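Local coordinates for dihydroorotase (Campylobacter jejuni subsp. jejuni, PDB 3PNU), which probably catalyses the reversible, zinc-dependent cyclization of N-carbamoyl-L-aspartate to dihydroorotate in pyrimidine biosynthesis, at residues A[210-222]-A[232-246]. Residues are numbered along the deposited sequence; the frame is centred on the assembly and turned at random.
Sequences TLHHLIITLDDVI and CKPIAKRYEDKEALC
His213 reaches Pro234 through its ring: NE2 donates to Pro234 O at 2.9 Å, with the acceptor 16° out of the ring plane. The other ring nitrogen, ND1, pairs with Thr210 OG1 at 2.7 Å, and this grip at two points should fix the ring's rotation. Cys232 SG sits at the edge of the His212 ring, 3.5 Å from NE2. Packing is close around Ala236, whose methyl CB lies 3.6 Å from Ile216 CG1. There Leu218 N, just after the N-cap Thr217, donates to Lys237 O at 2.8 Å, nearly straight at 170°.

The more open side holds Tyr239 and Lys242. In the conformer given, Thr217 CG2 lies over one face of the Tyr239 ring, a contact left doubtful by the disorder of that side chain. Lys242, bent at chi3 (73°), lays its methylenes along the 213-215 carbonyls and brings NZ to 2.9 Å from Ile215 O, above the carbonyl plane. Asp219 OD1 accepts from Val162 N of the second subunit, which joins this side to the dimer interface. Pro234 also packs on the zinc ligand His189; the polar bonds thus tie a loop of the TIM-barrel metal site to the 210-217 loop and its following helix.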
ATOM      1  N   THR A 210      -8.562 -12.033  12.004  1.00 34.94           N
ATOM      2  CA  THR A 210      -8.580 -12.778  10.754  1.00 34.10           C
ATOM      3  C   THR A 210      -7.402 -13.703  10.616  1.00 34.42           C
ATOM      4  O   THR A 210      -6.425 -13.661  11.379  1.00 33.94           O
ATOM      5  CB  THR A 210      -8.488 -11.844   9.519  1.00 33.57           C
ATOM      6  OG1 THR A 210      -7.177 -11.275   9.462  1.00 32.82           O
ATOM      7  CG2 THR A 210      -9.538 -10.766   9.567  1.00 33.22           C
ATOM      8  N   LEU A 211      -7.471 -14.532   9.595  1.00 34.48           N
ATOM      9  CA  LEU A 211      -6.378 -15.414   9.343  1.00 35.75           C
ATOM     10  C   LEU A 211      -5.212 -14.626   8.782  1.00 35.22           C
ATOM     11  O   LEU A 211      -4.106 -14.702   9.304  1.00 35.32           O
ATOM     12  CB  LEU A 211      -6.805 -16.503   8.375  1.00 36.88           C
ATOM     13  CG  LEU A 211      -5.689 -17.443   7.916  1.00 36.56           C
ATOM     14  CD1 LEU A 211      -4.916 -17.950   9.095  1.00 37.54           C
ATOM     15  CD2 LEU A 211      -6.287 -18.574   7.070  1.00 36.59           C
ATOM     16  N   HIS A 212      -5.461 -13.846   7.734  1.00 35.69           N
ATOM     17  CA  HIS A 212      -4.365 -13.112   7.080  1.00 35.50           C
ATOM     18  C   HIS A 212      -3.593 -12.167   7.996  1.00 35.97           C
ATOM     19  O   HIS A 212      -2.366 -12.137   7.947  1.00 37.09           O
ATOM     20  CB  HIS A 212      -4.808 -12.471   5.751  1.00 35.97           C
ATOM     21  CG  HIS A 212      -6.078 -11.683   5.816  1.00 33.75           C
ATOM     22  ND1 HIS A 212      -7.319 -12.271   5.942  1.00 32.65           N
ATOM     23  CD2 HIS A 212      -6.305 -10.352   5.697  1.00 34.35           C
ATOM     24  CE1 HIS A 212      -8.250 -11.332   5.944  1.00 35.83           C
ATOM     25  NE2 HIS A 212      -7.660 -10.155   5.805  1.00 33.59           N
ATOM     26  N   HIS A 213      -4.285 -11.462   8.884  1.00 36.22           N
ATOM     27  CA  HIS A 213      -3.609 -10.535   9.785  1.00 34.39           C
ATOM     28  C   HIS A 213      -2.681 -11.199  10.783  1.00 37.08           C
ATOM     29  O   HIS A 213      -1.855 -10.501  11.435  1.00 35.87           O
ATOM     30  CB  HIS A 213      -4.606  -9.635  10.486  1.00 34.03           C
ATOM     31  CG  HIS A 213      -5.241  -8.635   9.579  1.00 31.64           C
ATOM     32  ND1 HIS A 213      -6.570  -8.684   9.230  1.00 35.08           N
ATOM     33  CD2 HIS A 213      -4.716  -7.571   8.925  1.00 30.65           C
ATOM     34  CE1 HIS A 213      -6.843  -7.681   8.412  1.00 36.65           C
ATOM     35  NE2 HIS A 213      -5.735  -6.991   8.211  1.00 32.17           N
ATOM     36  N   LEU A 214      -2.801 -12.521  10.935  1.00 36.04           N
ATOM     37  CA  LEU A 214      -1.887 -13.247  11.818  1.00 38.13           C
ATOM     38  C   LEU A 214      -0.599 -13.555  11.064  1.00 39.60           C
ATOM     39  O   LEU A 214       0.410 -13.901  11.666  1.00 39.37           O
ATOM     40  CB  LEU A 214      -2.479 -14.581  12.268  1.00 37.41           C
ATOM     41  CG  LEU A 214      -3.600 -14.518  13.290  1.00 39.78           C
ATOM     42  CD1 LEU A 214      -4.260 -15.901  13.410  1.00 36.39           C
ATOM     43  CD2 LEU A 214      -3.071 -13.990  14.627  1.00 33.01           C
ATOM     44  N   ILE A 215      -0.661 -13.413   9.738  1.00 40.59           N
ATOM     45  CA  ILE A 215       0.427 -13.792   8.862  1.00 40.99           C
ATOM     46  C   ILE A 215       1.171 -12.648   8.154  1.00 39.42           C
ATOM     47  O   ILE A 215       2.395 -12.596   8.204  1.00 37.46           O
ATOM     48  CB  ILE A 215      -0.127 -14.769   7.791  1.00 40.58           C
ATOM     49  CG1 ILE A 215      -0.707 -16.023   8.475  1.00 43.09           C
ATOM     50  CG2 ILE A 215       0.963 -15.164   6.809  1.00 44.10           C
ATOM     51  CD1 ILE A 215      -1.426 -17.013   7.533  1.00 39.40           C
ATOM     52  N   ILE A 216       0.434 -11.733   7.522  1.00 38.44           N
ATOM     53  CA  ILE A 216       1.062 -10.668   6.724  1.00 37.72           C
ATOM     54  C   ILE A 216       1.252  -9.308   7.421  1.00 37.56           C
ATOM     55  O   ILE A 216       0.629  -9.028   8.451  1.00 39.51           O
ATOM     56  CB  ILE A 216       0.255 -10.421   5.420  1.00 37.16           C
ATOM     57  CG1 ILE A 216      -1.039  -9.664   5.701  1.00 35.88           C
ATOM     58  CG2 ILE A 216      -0.027 -11.749   4.703  1.00 34.49           C
ATOM     59  CD1 ILE A 216      -1.820  -9.315   4.477  1.00 32.12           C
ATOM     60  N   THR A 217       2.138  -8.493   6.846  1.00 37.16           N
ATOM     61  CA  THR A 217       2.361  -7.105   7.271  1.00 36.76           C
ATOM     62  C   THR A 217       2.286  -6.260   6.003  1.00 37.05           C
ATOM     63  O   THR A 217       2.180  -6.797   4.899  1.00 36.33           O
ATOM     64  CB  THR A 217       3.728  -6.843   7.920  1.00 37.09           C
ATOM     65  OG1 THR A 217       4.755  -6.857   6.918  1.00 39.35           O
ATOM     66  CG2 THR A 217       4.024  -7.837   9.022  1.00 33.20           C
ATOM     67  N   LEU A 218       2.353  -4.938   6.151  1.00 37.07           N
ATOM     68  CA  LEU A 218       2.321  -4.048   4.986  1.00 35.61           C
ATOM     69  C   LEU A 218       3.403  -4.426   3.950  1.00 33.86           C
ATOM     70  O   LEU A 218       3.190  -4.278   2.755  1.00 34.41           O
ATOM     71  CB  LEU A 218       2.505  -2.583   5.414  1.00 34.83           C
ATOM     72  CG  LEU A 218       2.274  -1.535   4.318  1.00 31.25           C
ATOM     73  CD1 LEU A 218       0.828  -1.603   3.817  1.00 27.69           C
ATOM     74  CD2 LEU A 218       2.609  -0.127   4.813  1.00 25.57           C
ATOM     75  N   ASP A 219       4.556  -4.889   4.410  1.00 33.33           N
ATOM     76  CA  ASP A 219       5.646  -5.294   3.501  1.00 34.78           C
ATOM     77  C   ASP A 219       5.216  -6.335   2.452  1.00 35.23           C
ATOM     78  O   ASP A 219       5.682  -6.286   1.317  1.00 36.19           O
ATOM     79  CB  ASP A 219       6.858  -5.813   4.285  1.00 35.35           C
ATOM     80  CG  ASP A 219       7.680  -4.704   4.916  1.00 36.30           C
ATOM     81  OD1 ASP A 219       7.514  -3.528   4.542  1.00 38.37           O
ATOM     82  OD2 ASP A 219       8.516  -5.008   5.783  1.00 44.85           O
ATOM     83  N   ASP A 220       4.318  -7.245   2.821  1.00 35.15           N
ATOM     84  CA  ASP A 220       3.831  -8.276   1.906  1.00 36.06           C
ATOM     85  C   ASP A 220       2.939  -7.673   0.872  1.00 37.02           C
ATOM     86  O   ASP A 220       2.860  -8.171  -0.246  1.00 39.03           O
ATOM     87  CB  ASP A 220       3.056  -9.354   2.674  1.00 36.64           C
ATOM     88  CG  ASP A 220       3.920 -10.070   3.682  1.00 37.85           C
ATOM     89  OD1 ASP A 220       4.963 -10.607   3.274  1.00 39.44           O
ATOM     90  OD2 ASP A 220       3.569 -10.106   4.877  1.00 39.78           O
ATOM     91  N   VAL A 221       2.263  -6.589   1.235  1.00 36.63           N
ATOM     92  CA  VAL A 221       1.353  -5.935   0.324  1.00 35.87           C
ATOM     93  C   VAL A 221       2.059  -4.963  -0.622  1.00 37.13           C
ATOM     94  O   VAL A 221       1.711  -4.900  -1.796  1.00 39.78           O
ATOM     95  CB  VAL A 221       0.239  -5.159   1.086  1.00 36.27           C
ATOM     96  CG1 VAL A 221      -0.768  -4.562   0.102  1.00 34.82           C
ATOM     97  CG2 VAL A 221      -0.482  -6.058   2.059  1.00 35.36           C
ATOM     98  N   ILE A 222       3.019  -4.185  -0.128  1.00 37.37           N
ATOM     99  CA  ILE A 222       3.702  -3.207  -0.987  1.00 37.01           C
ATOM    100  C   ILE A 222       5.204  -3.071  -0.790  1.00 37.79           C
ATOM    101  O   ILE A 222       5.792  -2.171  -1.337  1.00 38.33           O
ATOM    102  CB  ILE A 222       3.095  -1.774  -0.871  1.00 36.45           C
ATOM    103  CG1 ILE A 222       3.174  -1.258   0.562  1.00 36.06           C
ATOM    104  CG2 ILE A 222       1.670  -1.722  -1.392  1.00 34.72           C
ATOM    105  CD1 ILE A 222       2.651   0.120   0.731  1.00 30.52           C
ATOM    106  N   CYS A 232      -6.502  -5.579   1.709  1.00 39.85           N
ATOM    107  CA  CYS A 232      -7.788  -5.563   2.387  1.00 39.66           C
ATOM    108  C   CYS A 232      -7.875  -4.374   3.344  1.00 40.35           C
ATOM    109  O   CYS A 232      -6.902  -3.632   3.534  1.00 37.59           O
ATOM    110  CB  CYS A 232      -7.961  -6.841   3.202  1.00 39.22           C
ATOM    111  SG  CYS A 232      -6.775  -6.980   4.565  1.00 40.38           S
ATOM    112  N   LYS A 233      -9.055  -4.225   3.936  1.00 39.59           N
ATOM    113  CA  LYS A 233      -9.322  -3.216   4.921  1.00 40.33           C
ATOM    114  C   LYS A 233      -9.729  -3.955   6.201  1.00 39.55           C
ATOM    115  O   LYS A 233     -10.588  -4.836   6.159  1.00 41.59           O
ATOM    116  CB  LYS A 233     -10.432  -2.286   4.428  1.00 41.79           C
ATOM    117  CG  LYS A 233     -10.016  -1.506   3.167  1.00 45.48           C
ATOM    118  CD  LYS A 233     -11.104  -0.563   2.681  1.00 53.24           C
ATOM    119  CE  LYS A 233     -10.729   0.155   1.339  1.00 53.47           C
ATOM    120  NZ  LYS A 233      -9.680   1.187   1.496  1.00 52.40           N
ATOM    121  N   PRO A 234      -9.092  -3.640   7.338  1.00 37.81           N
ATOM    122  CA  PRO A 234      -8.015  -2.679   7.526  1.00 35.74           C
ATOM    123  C   PRO A 234      -6.719  -3.226   6.981  1.00 34.92           C
ATOM    124  O   PRO A 234      -6.438  -4.416   7.090  1.00 35.41           O
ATOM    125  CB  PRO A 234      -7.938  -2.531   9.047  1.00 36.30           C
ATOM    126  CG  PRO A 234      -9.237  -3.101   9.555  1.00 34.56           C
ATOM    127  CD  PRO A 234      -9.550  -4.181   8.626  1.00 36.68           C
ATOM    128  N   ILE A 235      -5.936  -2.345   6.392  1.00 34.68           N
ATOM    129  CA  ILE A 235      -4.671  -2.694   5.795  1.00 32.80           C
ATOM    130  C   ILE A 235      -3.756  -3.425   6.773  1.00 31.27           C
ATOM    131  O   ILE A 235      -3.764  -3.147   7.972  1.00 30.54           O
ATOM    132  CB  ILE A 235      -3.966  -1.387   5.296  1.00 33.81           C
ATOM    133  CG1 ILE A 235      -2.784  -1.717   4.403  1.00 36.13           C
ATOM    134  CG2 ILE A 235      -3.559  -0.450   6.475  1.00 31.85           C
ATOM    135  CD1 ILE A 235      -3.200  -2.412   3.128  1.00 34.61           C
ATOM    136  N   ALA A 236      -2.973  -4.368   6.272  1.00 29.87           N
ATOM    137  CA  ALA A 236      -2.000  -5.049   7.120  1.00 30.53           C
ATOM    138  C   ALA A 236      -1.003  -3.972   7.570  1.00 31.35           C
ATOM    139  O   ALA A 236      -0.622  -3.102   6.789  1.00 31.79           O
ATOM    140  CB  ALA A 236      -1.296  -6.152   6.376  1.00 29.52           C
ATOM    141  N   LYS A 237      -0.554  -4.045   8.810  1.00 31.95           N
ATOM    142  CA  LYS A 237       0.308  -2.996   9.358  1.00 32.45           C
ATOM    143  C   LYS A 237       1.736  -3.436   9.690  1.00 35.04           C
ATOM    144  O   LYS A 237       2.381  -4.070   8.860  1.00 38.05           O
ATOM    145  CB  LYS A 237      -0.436  -2.319  10.534  1.00 31.37           C
ATOM    146  CG  LYS A 237      -1.758  -1.660  10.018  1.00 31.32           C
ATOM    147  CD  LYS A 237      -2.607  -1.070  11.044  1.00 29.15           C
ATOM    148  CE  LYS A 237      -3.853  -0.463  10.432  1.00 29.35           C
ATOM    149  NZ  LYS A 237      -4.731  -1.439   9.779  1.00 32.77           N
ATOM    150  N   ARG A 238       2.233  -3.101  10.877  1.00 35.67           N
ATOM    151  CA  ARG A 238       3.609  -3.378  11.228  1.00 36.82           C
ATOM    152  C   ARG A 238       3.880  -4.707  11.893  1.00 38.11           C
ATOM    153  O   ARG A 238       2.967  -5.403  12.361  1.00 38.88           O
ATOM    154  CB  ARG A 238       4.127  -2.265  12.150  1.00 37.64           C
ATOM    155  CG  ARG A 238       4.205  -0.915  11.482  1.00 38.19           C
ATOM    156  CD  ARG A 238       4.619   0.183  12.445  1.00 40.15           C
ATOM    157  NE  ARG A 238       4.827   1.423  11.702  1.00 40.79           N
ATOM    158  CZ  ARG A 238       5.991   1.828  11.204  1.00 44.56           C
ATOM    159  NH1 ARG A 238       7.098   1.108  11.380  1.00 41.97           N
ATOM    160  NH2 ARG A 238       6.052   2.973  10.524  1.00 46.03           N
ATOM    161  N   TYR A 239       5.156  -5.053  11.938  0.50 37.92           N
ATOM    162  CA  TYR A 239       5.596  -6.290  12.537  0.50 38.29           C
ATOM    163  C   TYR A 239       5.131  -6.444  13.990  0.50 38.90           C
ATOM    164  O   TYR A 239       4.679  -7.510  14.380  0.50 39.00           O
ATOM    165  CB  TYR A 239       7.118  -6.398  12.424  0.50 38.73           C
ATOM    166  CG  TYR A 239       7.620  -6.503  10.990  0.50 36.82           C
ATOM    167  CD1 TYR A 239       7.714  -7.736  10.366  0.50 35.25           C
ATOM    168  CD2 TYR A 239       8.002  -5.371  10.267  0.50 38.51           C
ATOM    169  CE1 TYR A 239       8.171  -7.854   9.063  0.50 35.45           C
ATOM    170  CE2 TYR A 239       8.459  -5.481   8.952  0.50 38.40           C
ATOM    171  CZ  TYR A 239       8.538  -6.731   8.367  0.50 37.44           C
ATOM    172  OH  TYR A 239       8.993  -6.877   7.078  0.50 43.64           O
ATOM    173  N   GLU A 240       5.233  -5.378  14.780  1.00 39.74           N
ATOM    174  CA  GLU A 240       4.810  -5.412  16.174  1.00 40.69           C
ATOM    175  C   GLU A 240       3.291  -5.516  16.302  1.00 40.31           C
ATOM    176  O   GLU A 240       2.772  -6.033  17.302  1.00 39.73           O
ATOM    177  CB  GLU A 240       5.429  -4.270  17.018  1.00 41.38           C
ATOM    178  CG  GLU A 240       5.625  -2.938  16.293  1.00 47.73           C
ATOM    179  CD  GLU A 240       6.918  -2.918  15.465  1.00 47.63           C
ATOM    180  OE1 GLU A 240       7.989  -3.316  15.979  1.00 51.07           O
ATOM    181  OE2 GLU A 240       6.860  -2.497  14.304  1.00 47.66           O
ATOM    182  N   ASP A 241       2.583  -5.068  15.278  1.00 39.34           N
ATOM    183  CA  ASP A 241       1.141  -5.178  15.277  1.00 38.77           C
ATOM    184  C   ASP A 241       0.766  -6.651  15.116  1.00 38.06           C
ATOM    185  O   ASP A 241      -0.057  -7.162  15.860  1.00 36.55           O
ATOM    186  CB  ASP A 241       0.524  -4.308  14.178  1.00 38.33           C
ATOM    187  CG  ASP A 241       0.690  -2.821  14.455  1.00 37.62           C
ATOM    188  OD1 ASP A 241       0.400  -2.378  15.593  1.00 35.42           O
ATOM    189  OD2 ASP A 241       1.097  -2.099  13.529  1.00 35.03           O
ATOM    190  N   LYS A 242       1.400  -7.320  14.155  1.00 38.47           N
ATOM    191  CA  LYS A 242       1.142  -8.727  13.884  1.00 38.86           C
ATOM    192  C   LYS A 242       1.515  -9.596  15.067  1.00 39.55           C
ATOM    193  O   LYS A 242       0.797 -10.536  15.405  1.00 39.55           O
ATOM    194  CB  LYS A 242       1.943  -9.202  12.692  1.00 38.82           C
ATOM    195  CG  LYS A 242       1.583 -10.584  12.295  1.00 39.77           C
ATOM    196  CD  LYS A 242       2.351 -11.075  11.129  1.00 42.89           C
ATOM    197  CE  LYS A 242       3.771 -11.394  11.471  1.00 47.15           C
ATOM    198  NZ  LYS A 242       4.336 -12.156  10.326  1.00 55.08           N
ATOM    199  N   GLU A 243       2.650  -9.302  15.685  0.60 40.25           N
ATOM    200  CA  GLU A 243       3.079 -10.059  16.836  0.60 40.43           C
ATOM    201  C   GLU A 243       2.034  -9.969  17.952  0.60 40.04           C
ATOM    202  O   GLU A 243       1.684 -10.986  18.537  0.60 41.43           O
ATOM    203  CB  GLU A 243       4.449  -9.578  17.327  0.60 40.95           C
ATOM    204  CG  GLU A 243       5.634  -9.869  16.394  0.60 44.74           C
ATOM    205  CD  GLU A 243       5.993 -11.353  16.281  0.60 49.11           C
ATOM    206  OE1 GLU A 243       7.149 -11.712  16.618  0.60 50.25           O
ATOM    207  OE2 GLU A 243       5.129 -12.159  15.877  0.60 51.94           O
ATOM    208  N   ALA A 244       1.512  -8.773  18.228  1.00 38.69           N
ATOM    209  CA  ALA A 244       0.507  -8.627  19.288  1.00 38.33           C
ATOM    210  C   ALA A 244      -0.763  -9.420  18.972  1.00 39.60           C
ATOM    211  O   ALA A 244      -1.359 -10.012  19.874  1.00 39.09           O
ATOM    212  CB  ALA A 244       0.184  -7.186  19.534  1.00 36.56           C
ATOM    213  N   LEU A 245      -1.173  -9.436  17.695  1.00 39.52           N
ATOM    214  CA  LEU A 245      -2.352 -10.204  17.284  1.00 39.30           C
ATOM    215  C   LEU A 245      -2.090 -11.700  17.509  1.00 41.33           C
ATOM    216  O   LEU A 245      -2.955 -12.418  18.021  1.00 40.32           O
ATOM    217  CB  LEU A 245      -2.702  -9.947  15.810  1.00 38.66           C
ATOM    218  CG  LEU A 245      -3.133  -8.516  15.445  1.00 39.34           C
ATOM    219  CD1 LEU A 245      -3.114  -8.252  13.943  1.00 30.42           C
ATOM    220  CD2 LEU A 245      -4.517  -8.220  16.019  1.00 40.40           C
ATOM    221  N   CYS A 246      -0.896 -12.163  17.117  1.00 42.03           N
ATOM    222  CA  CYS A 246      -0.524 -13.569  17.278  1.00 44.27           C
ATOM    223  C   CYS A 246      -0.480 -13.979  18.757  1.00 44.34           C
ATOM    224  O   CYS A 246      -0.939 -15.043  19.127  1.00 43.29           O
ATOM    225  CB  CYS A 246       0.826 -13.862  16.600  1.00 44.54           C
ATOM    226  SG  CYS A 246       0.748 -13.843  14.828  1.00 44.86           S
TER
HETATM  227  O   HOH W   1      -9.518  -7.743   6.495  1.00 50.36           O